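Porin (Rhodobacter blasticus, PDB 3PRN) forms water-filled channels, as a homotrimer in the bacterial outer membrane, through which small hydrophilic solutes up to about 0.6 kDa diffuse passively. Local coordinates at the interface of chains A and B. Sequence-based numbering; all coordinates share one arbitrary frame. Chains: chain A/B, Porin.

Contact 1: the interface of chains A and B. Residues chain A 39, 47-49, 71; chain B 265, 285, 287.
B:Phe287 holds its CG between the backbone N and the carbonyl carbon (chi1 51°), which throws its ring across to chain A, while A:Phe47 keeps its CG beside the backbone N and opposite the carbonyl carbon (chi1 -62°), which turns its ring toward two valines of chain B. The two aromatic side chains cross obliquely, and their rings are offset rather than stacked: the A:Phe47 methylene lies over one face of the B:Phe287 ring, 3.6 Å from CB to the ring centroid and displaced toward the rim, a CH-pi contact. The far end of the same ring reaches the backbone of A:Gly48, with B:Phe287 CZ 3.4 Å from the carbonyl O; the absence of a side chain at A:Gly48 probably helps the ring approach the strand. At the ring's other end, CD2 of B:Phe287 is 3.6 Å from the hydroxyl OG1 of A:Thr39. One face of A:Phe47 rests on the two valines. B:Val265 lies over it with both methyls, CG1 3.7 Å from CE1 of A:Phe47, and B:Val285, whose side chain crosses that of A:Phe47 at about a right angle, brings its CG1 more loosely to 4.1 Å from CE2. The second methyl of B:Val265, CG2, also touches CG2 of A:Thr39 at 3.7 Å. Each phenylalanine thus lies against the other subunit, and this apolar packing on the barrel walls helps hold neighbouring subunits together in the porin trimer.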
loop_
_atom_site.group_PDB
_atom_site.type_symbol
_atom_site.label_atom_id
_atom_site.label_comp_id
_atom_site.label_asym_id
_atom_site.label_seq_id
_atom_site.Cartn_x
_atom_site.Cartn_y
_atom_site.Cartn_z
ATOM N N THR A 39 -5.018 -1.552 -20.049
ATOM C CA THR A 39 -4.334 -1.269 -21.296
ATOM C C THR A 39 -5.367 -1.625 -22.393
ATOM O O THR A 39 -5.724 -2.799 -22.532
ATOM C CB THR A 39 -3.096 -2.185 -21.451
ATOM O OG1 THR A 39 -2.237 -2.041 -20.272
ATOM C CG2 THR A 39 -2.277 -1.800 -22.675
ATOM N N PHE A 47 -6.674 -5.414 -21.562
ATOM C CA PHE A 47 -5.923 -6.105 -20.534
ATOM C C PHE A 47 -6.064 -5.287 -19.237
ATOM O O PHE A 47 -6.067 -4.059 -19.292
ATOM C CB PHE A 47 -4.438 -6.302 -20.810
ATOM C CG PHE A 47 -4.214 -7.160 -22.039
ATOM C CD1 PHE A 47 -4.307 -6.596 -23.296
ATOM C CD2 PHE A 47 -3.922 -8.521 -21.900
ATOM C CE1 PHE A 47 -4.104 -7.404 -24.424
ATOM C CE2 PHE A 47 -3.701 -9.301 -23.014
ATOM C CZ PHE A 47 -3.803 -8.737 -24.286
ATOM N N GLY A 48 -6.224 -5.971 -18.116
ATOM C CA GLY A 48 -6.358 -5.261 -16.851
ATOM C C GLY A 48 -5.732 -6.037 -15.698
ATOM O O GLY A 48 -5.513 -7.259 -15.706
ATOM N N ALA A 49 -5.449 -5.278 -14.638
ATOM C CA ALA A 49 -4.885 -5.850 -13.423
ATOM C C ALA A 49 -5.544 -5.086 -12.261
ATOM O O ALA A 49 -5.840 -3.889 -12.422
ATOM C CB ALA A 49 -3.382 -5.859 -13.331
ATOM N N PHE A 71 -5.686 -10.543 -12.750
ATOM C CA PHE A 71 -5.400 -10.134 -14.094
ATOM C C PHE A 71 -6.546 -10.583 -15.019
ATOM O O PHE A 71 -7.101 -11.654 -14.822
ATOM C CB PHE A 71 -4.104 -10.726 -14.682
ATOM C CG PHE A 71 -2.929 -10.577 -13.747
ATOM C CD1 PHE A 71 -2.729 -11.497 -12.741
ATOM C CD2 PHE A 71 -2.081 -9.480 -13.850
ATOM C CE1 PHE A 71 -1.668 -11.366 -11.818
ATOM C CE2 PHE A 71 -0.985 -9.378 -12.962
ATOM C CZ PHE A 71 -0.796 -10.313 -11.950
ATOM N N VAL B 265 1.572 -3.758 -25.302
ATOM C CA VAL B 265 1.212 -5.178 -25.055
ATOM C C VAL B 265 2.194 -6.106 -25.790
ATOM O O VAL B 265 2.296 -6.054 -27.035
ATOM C CB VAL B 265 -0.203 -5.537 -25.494
ATOM C CG1 VAL B 265 -0.530 -7.017 -25.224
ATOM C CG2 VAL B 265 -1.277 -4.737 -24.757
ATOM N N VAL B 285 2.257 -12.910 -21.513
ATOM C CA VAL B 285 1.991 -11.524 -21.936
ATOM C C VAL B 285 2.337 -10.533 -20.849
ATOM O O VAL B 285 2.155 -10.800 -19.660
ATOM C CB VAL B 285 0.497 -11.237 -22.146
ATOM C CG1 VAL B 285 0.203 -10.479 -23.440
ATOM C CG2 VAL B 285 -0.372 -12.485 -22.171
ATOM N N PHE B 287 1.610 -6.325 -20.193
ATOM C CA PHE B 287 0.898 -5.148 -20.617
ATOM C C PHE B 287 1.263 -3.989 -19.665
ATOM O O PHE B 287 1.279 -4.145 -18.456
ATOM C CB PHE B 287 -0.594 -5.377 -20.714
ATOM C CG PHE B 287 -1.239 -5.986 -19.487
ATOM C CD1 PHE B 287 -1.174 -7.341 -19.240
ATOM C CD2 PHE B 287 -1.878 -5.153 -18.578
ATOM C CE1 PHE B 287 -1.840 -7.911 -18.133
ATOM C CE2 PHE B 287 -2.513 -5.703 -17.465
ATOM C CZ PHE B 287 -2.493 -7.068 -17.253
#

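Contact 2: the interface of chains A and B. Residues chain A 69, 71; chain B 9-10, 29-31, 55.
Apolar packing carries most of this patch, with A:Phe71 set against B:Phe10 at its root and B:Trp55 at its outer end. The methylene of A:Phe71 sits above the rim of B:Phe10, to one side of its plane, CB to CD2 3.6 Å, the two side chains sliding past one another in opposite directions. B:Phe10 has its CG between the backbone N and the carbonyl carbon (chi1 63°), a turn that lays its ring alongside the root of A:Phe71. At the outer end of A:Phe71, CZ3 of B:Trp55 lies in the ring plane, an edge contact 3.9 Å from CE1. The methyl of A:Ala69 fits between B:Trp55 and B:Leu31, its CB 3.6 Å from CE3 of the indole and 3.8 Å from CB of B:Leu31. Contacts between the aromatic ring and polar atoms form a second group. The carbonyl O of B:Arg30 is 3.3 Å from CE2 of A:Phe71, the hydroxyl OG of B:Ser29 is 3.5 Å from CE1 of A:Phe71, and the carbonyl O of B:Arg9 stands above one face, toward the rim. The patch keys one aromatic side chain into the neighbouring barrel and so helps fix how the subunits of the trimer are placed.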
loop_
_atom_site.group_PDB
_atom_site.type_symbol
_atom_site.label_atom_id
_atom_site.label_comp_id
_atom_site.label_asym_id
_atom_site.label_seq_id
_atom_site.Cartn_x
_atom_site.Cartn_y
_atom_site.Cartn_z
ATOM N N ALA A 69 -2.898 -10.157 -6.558
ATOM C CA ALA A 69 -3.389 -9.541 -7.776
ATOM C C ALA A 69 -4.338 -10.435 -8.569
ATOM O O ALA A 69 -4.304 -11.667 -8.466
ATOM C CB ALA A 69 -2.187 -9.287 -8.752
ATOM N N PHE A 71 -5.686 -10.543 -12.750
ATOM C CA PHE A 71 -5.400 -10.134 -14.094
ATOM C C PHE A 71 -6.546 -10.583 -15.019
ATOM O O PHE A 71 -7.101 -11.654 -14.822
ATOM C CB PHE A 71 -4.104 -10.726 -14.682
ATOM C CG PHE A 71 -2.929 -10.577 -13.747
ATOM C CD1 PHE A 71 -2.729 -11.497 -12.741
ATOM C CD2 PHE A 71 -2.081 -9.480 -13.850
ATOM C CE1 PHE A 71 -1.668 -11.366 -11.818
ATOM C CE2 PHE A 71 -0.985 -9.378 -12.962
ATOM C CZ PHE A 71 -0.796 -10.313 -11.950
ATOM N N ARG B 9 1.812 -8.903 -15.818
ATOM C CA ARG B 9 2.247 -9.965 -16.741
ATOM C C ARG B 9 1.721 -11.281 -16.194
ATOM O O ARG B 9 1.682 -11.475 -14.962
ATOM C CB ARG B 9 3.740 -9.982 -16.996
ATOM C CG ARG B 9 4.571 -10.595 -15.860
ATOM C CD ARG B 9 6.068 -10.386 -16.125
ATOM N NE ARG B 9 6.826 -11.064 -15.104
ATOM C CZ ARG B 9 8.130 -10.824 -14.849
ATOM N NH1 ARG B 9 8.811 -9.938 -15.522
ATOM N NH2 ARG B 9 8.655 -11.558 -13.871
ATOM N N PHE B 10 1.412 -12.205 -17.113
ATOM C CA PHE B 10 1.027 -13.555 -16.636
ATOM C C PHE B 10 1.309 -14.560 -17.755
ATOM O O PHE B 10 1.312 -14.147 -18.931
ATOM C CB PHE B 10 -0.442 -13.557 -16.174
ATOM C CG PHE B 10 -1.463 -13.251 -17.235
ATOM C CD1 PHE B 10 -1.868 -14.227 -18.119
ATOM C CD2 PHE B 10 -2.036 -11.992 -17.363
ATOM C CE1 PHE B 10 -2.794 -13.973 -19.125
ATOM C CE2 PHE B 10 -2.993 -11.759 -18.339
ATOM C CZ PHE B 10 -3.369 -12.723 -19.217
ATOM N N SER B 29 2.989 -14.977 -12.461
ATOM C CA SER B 29 2.471 -13.645 -12.785
ATOM C C SER B 29 3.007 -12.602 -11.830
ATOM O O SER B 29 3.525 -12.933 -10.757
ATOM C CB SER B 29 0.930 -13.706 -12.744
ATOM O OG SER B 29 0.504 -14.086 -11.473
ATOM N N ARG B 30 2.909 -11.341 -12.266
ATOM C CA ARG B 30 3.475 -10.252 -11.441
ATOM C C ARG B 30 2.626 -8.991 -11.668
ATOM O O ARG B 30 2.247 -8.704 -12.799
ATOM C CB ARG B 30 4.913 -9.972 -11.885
ATOM C CG ARG B 30 5.473 -8.644 -11.318
ATOM C CD ARG B 30 6.896 -8.387 -11.739
ATOM N NE ARG B 30 7.826 -9.348 -11.181
ATOM C CZ ARG B 30 9.159 -9.307 -11.404
ATOM N NH1 ARG B 30 9.718 -8.372 -12.146
ATOM N NH2 ARG B 30 9.878 -10.263 -10.836
ATOM N N LEU B 31 2.367 -8.251 -10.606
ATOM C CA LEU B 31 1.743 -6.940 -10.754
ATOM C C LEU B 31 2.739 -5.907 -10.191
ATOM O O LEU B 31 3.183 -6.104 -9.023
ATOM C CB LEU B 31 0.409 -6.864 -10.044
ATOM C CG LEU B 31 -0.156 -5.433 -9.887
ATOM C CD1 LEU B 31 -0.431 -4.868 -11.269
ATOM C CD2 LEU B 31 -1.442 -5.478 -9.085
ATOM N N TRP B 55 3.733 -7.404 -6.501
ATOM C CA TRP B 55 3.280 -8.706 -6.060
ATOM C C TRP B 55 3.750 -9.737 -7.114
ATOM O O TRP B 55 3.653 -9.491 -8.336
ATOM C CB TRP B 55 1.716 -8.727 -5.973
ATOM C CG TRP B 55 1.218 -10.122 -5.635
ATOM C CD1 TRP B 55 1.077 -10.671 -4.387
ATOM C CD2 TRP B 55 0.798 -11.126 -6.576
ATOM N NE1 TRP B 55 0.588 -11.939 -4.495
ATOM C CE2 TRP B 55 0.423 -12.267 -5.819
ATOM C CE3 TRP B 55 0.759 -11.202 -7.968
ATOM C CZ2 TRP B 55 0.007 -13.459 -6.420
ATOM C CZ3 TRP B 55 0.325 -12.371 -8.577
ATOM C CH2 TRP B 55 -0.051 -13.512 -7.777
#

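Contact 3: the interface of chains A and B. Residues chain A 51, 67-69; chain B 55, 62-64.
A:Ala68 and the indole of B:Trp55 form the tightly packed half of this contact. The CA of A:Ala68 sits over the five-membered ring, 4.0 Å from its centroid in a CH-pi contact, and its methyl CB lies over the same face, 3.7 Å from NE1 of B:Trp55. The backbone N of A:Ala69 lies over the middle of that face, so the loop of chain A runs flat along the indole. B:Trp55 presents this face because its CG is opposite the backbone N (chi1 175°), and the carbonyl O of B:Gly63 lies in plane at the ring edge, within its own chain. A glycine in place of B:Trp55 would probably leave the A:Ala68 backbone and methyl without their supporting face and open a gap beneath the loop. Next to the indole, the hydroxyl OG1 of B:Thr64 donates a hydrogen bond of 2.8 Å to the carbonyl O of A:Asn67, approaching at a C=O...O angle of 161°. That hydroxyl also lies 3.6 Å from CD1 of A:Leu51, whose side chain meets B:Thr64 tip to tip. The looser side, bridged by a water, is at B:Ala62: the water links the amide N of A:Ala68, 3.1 Å away, to the carbonyl O of B:Ala62, 2.8 Å away. In the fold, the loop leading into strand 70-75 of chain A rests on the end of strand 46-56 of chain B and on its 3-10 helix 60-62 and the segment after it.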
loop_
_atom_site.group_PDB
_atom_site.type_symbol
_atom_site.label_atom_id
_atom_site.label_comp_id
_atom_site.label_asym_id
_atom_site.label_seq_id
_atom_site.Cartn_x
_atom_site.Cartn_y
_atom_site.Cartn_z
ATOM N N LEU A 51 -5.674 -4.495 -7.823
ATOM C CA LEU A 51 -5.169 -4.708 -6.475
ATOM C C LEU A 51 -6.198 -4.037 -5.524
ATOM O O LEU A 51 -6.731 -2.952 -5.873
ATOM C CB LEU A 51 -3.800 -4.086 -6.297
ATOM C CG LEU A 51 -3.051 -4.389 -5.019
ATOM C CD1 LEU A 51 -2.615 -5.847 -4.964
ATOM C CD2 LEU A 51 -1.829 -3.499 -4.880
ATOM N N ASN A 67 -3.816 -6.900 -1.318
ATOM C CA ASN A 67 -4.133 -8.332 -1.417
ATOM C C ASN A 67 -3.303 -8.958 -2.565
ATOM O O ASN A 67 -2.314 -8.335 -3.028
ATOM C CB ASN A 67 -5.627 -8.568 -1.585
ATOM C CG ASN A 67 -6.210 -8.012 -2.846
ATOM O OD1 ASN A 67 -5.539 -7.233 -3.542
ATOM N ND2 ASN A 67 -7.442 -8.338 -3.192
ATOM N N ALA A 68 -3.699 -10.158 -3.046
ATOM C CA ALA A 68 -2.952 -10.757 -4.183
ATOM C C ALA A 68 -3.657 -10.306 -5.465
ATOM O O ALA A 68 -4.879 -10.004 -5.472
ATOM C CB ALA A 68 -3.027 -12.279 -4.034
ATOM N N ALA A 69 -2.898 -10.157 -6.558
ATOM C CA ALA A 69 -3.389 -9.541 -7.776
ATOM C C ALA A 69 -4.338 -10.435 -8.569
ATOM O O ALA A 69 -4.304 -11.667 -8.466
ATOM C CB ALA A 69 -2.187 -9.287 -8.752
ATOM N N TRP B 55 3.733 -7.404 -6.501
ATOM C CA TRP B 55 3.280 -8.706 -6.060
ATOM C C TRP B 55 3.750 -9.737 -7.114
ATOM O O TRP B 55 3.653 -9.491 -8.336
ATOM C CB TRP B 55 1.716 -8.727 -5.973
ATOM C CG TRP B 55 1.218 -10.122 -5.635
ATOM C CD1 TRP B 55 1.077 -10.671 -4.387
ATOM C CD2 TRP B 55 0.798 -11.126 -6.576
ATOM N NE1 TRP B 55 0.588 -11.939 -4.495
ATOM C CE2 TRP B 55 0.423 -12.267 -5.819
ATOM C CE3 TRP B 55 0.759 -11.202 -7.968
ATOM C CZ2 TRP B 55 0.007 -13.459 -6.420
ATOM C CZ3 TRP B 55 0.325 -12.371 -8.577
ATOM C CH2 TRP B 55 -0.051 -13.512 -7.777
ATOM N N ALA B 62 0.128 -13.846 0.647
ATOM C CA ALA B 62 -0.847 -13.496 -0.387
ATOM C C ALA B 62 -1.198 -12.004 -0.248
ATOM O O ALA B 62 -2.336 -11.572 -0.366
ATOM C CB ALA B 62 -2.050 -14.443 -0.350
ATOM N N GLY B 63 -0.176 -11.165 -0.020
ATOM C CA GLY B 63 -0.358 -9.735 0.174
ATOM C C GLY B 63 0.721 -8.896 -0.543
ATOM O O GLY B 63 1.691 -9.452 -1.073
ATOM N N THR B 64 0.480 -7.598 -0.568
ATOM C CA THR B 64 1.419 -6.713 -1.266
ATOM C C THR B 64 1.687 -5.506 -0.350
ATOM O O THR B 64 0.698 -4.968 0.236
ATOM C CB THR B 64 0.744 -6.170 -2.554
ATOM O OG1 THR B 64 0.267 -7.297 -3.319
ATOM C CG2 THR B 64 1.704 -5.393 -3.485
HETATM O O HOH W 1 -4.967 -12.114 -1.064
#

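Contact 4: the interface of chains A and B. Residues chain A 2, 4, 35, 50-51; chain B 4, 31, 33, 53.
Strands 2-15, 25-39 and 46-56 of chain A face the same three strands of chain B, and they meet through aliphatic side chains. A:Ile2 and B:Leu4 cross at about a right angle: the terminal methyl CD1 of A:Ile2 lies 3.6 Å from CB of B:Leu4, and the branch methyl CG2 of A:Ile2 is 3.7 Å from CD1 of B:Leu4. Both branches reach the leucine because CG1 of A:Ile2 sits beside the backbone N (chi1 -76°) and extends in a straight chain to CD1, while CG2 is anti to the backbone N. With an alanine at A:Ile2 both methyls are gone, and B:Leu4 would probably be left freer to turn, with a gap beside it. The CD1 of B:Leu4 also reaches CD2 of A:Leu4, 4.1 Å away, bringing the same residue of the two copies together. Further along, CD1 of B:Ile33 touches two residues of chain A, 3.9 Å from CG2 of A:Ile35 and 4.0 Å from CD2 of A:Leu51. CB of A:Leu51 in turn meets CD2 of B:Leu31 at 3.9 Å, and the methyl CE of B:Met53 approaches CD2 of A:Leu51 more loosely. The site thus forms a hydrophobic seam where the outer walls of two adjacent beta-barrels come together within the trimer.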
loop_
_atom_site.group_PDB
_atom_site.type_symbol
_atom_site.label_atom_id
_atom_site.label_comp_id
_atom_site.label_asym_id
_atom_site.label_seq_id
_atom_site.Cartn_x
_atom_site.Cartn_y
_atom_site.Cartn_z
ATOM N N ILE A 2 -4.216 4.061 -15.021
ATOM C CA ILE A 2 -4.430 3.572 -13.676
ATOM C C ILE A 2 -5.607 4.270 -13.047
ATOM O O ILE A 2 -5.634 5.525 -13.164
ATOM C CB ILE A 2 -3.166 3.734 -12.810
ATOM C CG1 ILE A 2 -2.172 2.641 -13.218
ATOM C CG2 ILE A 2 -3.504 3.459 -11.328
ATOM C CD1 ILE A 2 -0.850 2.682 -12.500
ATOM N N LEU A 4 -8.322 4.757 -9.567
ATOM C CA LEU A 4 -8.543 4.424 -8.187
ATOM C C LEU A 4 -10.027 4.632 -7.917
ATOM O O LEU A 4 -10.571 5.663 -8.340
ATOM C CB LEU A 4 -7.736 5.193 -7.182
ATOM C CG LEU A 4 -6.234 5.412 -7.214
ATOM C CD1 LEU A 4 -5.757 5.514 -5.719
ATOM C CD2 LEU A 4 -5.437 4.308 -7.786
ATOM N N ILE A 35 -7.310 -0.451 -6.910
ATOM C CA ILE A 35 -6.349 0.158 -7.851
ATOM C C ILE A 35 -6.463 -0.716 -9.102
ATOM O O ILE A 35 -6.221 -1.931 -9.012
ATOM C CB ILE A 35 -4.941 0.068 -7.263
ATOM C CG1 ILE A 35 -4.967 0.741 -5.879
ATOM C CG2 ILE A 35 -3.938 0.670 -8.224
ATOM C CD1 ILE A 35 -3.585 0.706 -5.271
ATOM N N LYS A 50 -5.846 -5.744 -11.144
ATOM C CA LYS A 50 -6.386 -5.010 -10.024
ATOM C C LYS A 50 -5.778 -5.482 -8.696
ATOM O O LYS A 50 -5.436 -6.660 -8.488
ATOM C CB LYS A 50 -7.878 -5.103 -10.026
ATOM C CG LYS A 50 -8.534 -5.871 -8.886
ATOM C CD LYS A 50 -10.009 -5.456 -8.705
ATOM C CE LYS A 50 -10.968 -6.638 -8.531
ATOM N NZ LYS A 50 -12.387 -6.242 -8.527
ATOM N N LEU A 51 -5.674 -4.495 -7.823
ATOM C CA LEU A 51 -5.169 -4.708 -6.475
ATOM C C LEU A 51 -6.198 -4.037 -5.524
ATOM O O LEU A 51 -6.731 -2.952 -5.873
ATOM C CB LEU A 51 -3.800 -4.086 -6.297
ATOM C CG LEU A 51 -3.051 -4.389 -5.019
ATOM C CD1 LEU A 51 -2.615 -5.847 -4.964
ATOM C CD2 LEU A 51 -1.829 -3.499 -4.880
ATOM N N LEU B 4 1.188 7.476 -11.231
ATOM C CA LEU B 4 1.207 6.053 -11.022
ATOM C C LEU B 4 1.480 5.414 -12.376
ATOM O O LEU B 4 0.858 5.828 -13.367
ATOM C CB LEU B 4 -0.032 5.456 -10.422
ATOM C CG LEU B 4 -0.757 5.944 -9.181
ATOM C CD1 LEU B 4 -1.407 4.681 -8.507
ATOM C CD2 LEU B 4 0.098 6.531 -8.129
ATOM N N LEU B 31 2.367 -8.251 -10.606
ATOM C CA LEU B 31 1.743 -6.940 -10.754
ATOM C C LEU B 31 2.739 -5.907 -10.191
ATOM O O LEU B 31 3.183 -6.104 -9.023
ATOM C CB LEU B 31 0.409 -6.864 -10.044
ATOM C CG LEU B 31 -0.156 -5.433 -9.887
ATOM C CD1 LEU B 31 -0.431 -4.868 -11.269
ATOM C CD2 LEU B 31 -1.442 -5.478 -9.085
ATOM N N ILE B 33 3.306 -1.768 -9.435
ATOM C CA ILE B 33 2.828 -0.407 -9.443
ATOM C C ILE B 33 3.927 0.512 -8.918
ATOM O O ILE B 33 4.409 0.274 -7.805
ATOM C CB ILE B 33 1.578 -0.229 -8.545
ATOM C CG1 ILE B 33 0.365 -0.975 -9.103
ATOM C CG2 ILE B 33 1.148 1.233 -8.405
ATOM C CD1 ILE B 33 -0.642 -1.363 -8.027
ATOM N N MET B 53 5.090 -1.009 -5.275
ATOM C CA MET B 53 4.237 -2.042 -4.705
ATOM C C MET B 53 4.232 -3.153 -5.778
ATOM O O MET B 53 3.810 -2.959 -6.903
ATOM C CB MET B 53 2.788 -1.601 -4.440
ATOM C CG MET B 53 2.800 -0.550 -3.282
ATOM S SD MET B 53 1.052 0.029 -3.040
ATOM C CE MET B 53 0.506 -1.349 -2.032
#

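Contact 2 lies about 9 Å from both contact 1 and contact 3, measured between the centres of their C-alpha atoms, whereas contacts 1 and 3 are about 16 Å apart. Shared residues join this row: A:Phe71 belongs to contacts 1 and 2, and A:Ala69 and B:Trp55 to contacts 2 and 3. Contact 4 lies 10 to 12 Å from each of the others, sharing B:Leu31 with contact 2 and A:Leu51 with contact 3. Strand 46-56 of chain A serves contacts 1, 3 and 4. The four patches appear to belong to one largely apolar interface, repeated between subunits of the trimer.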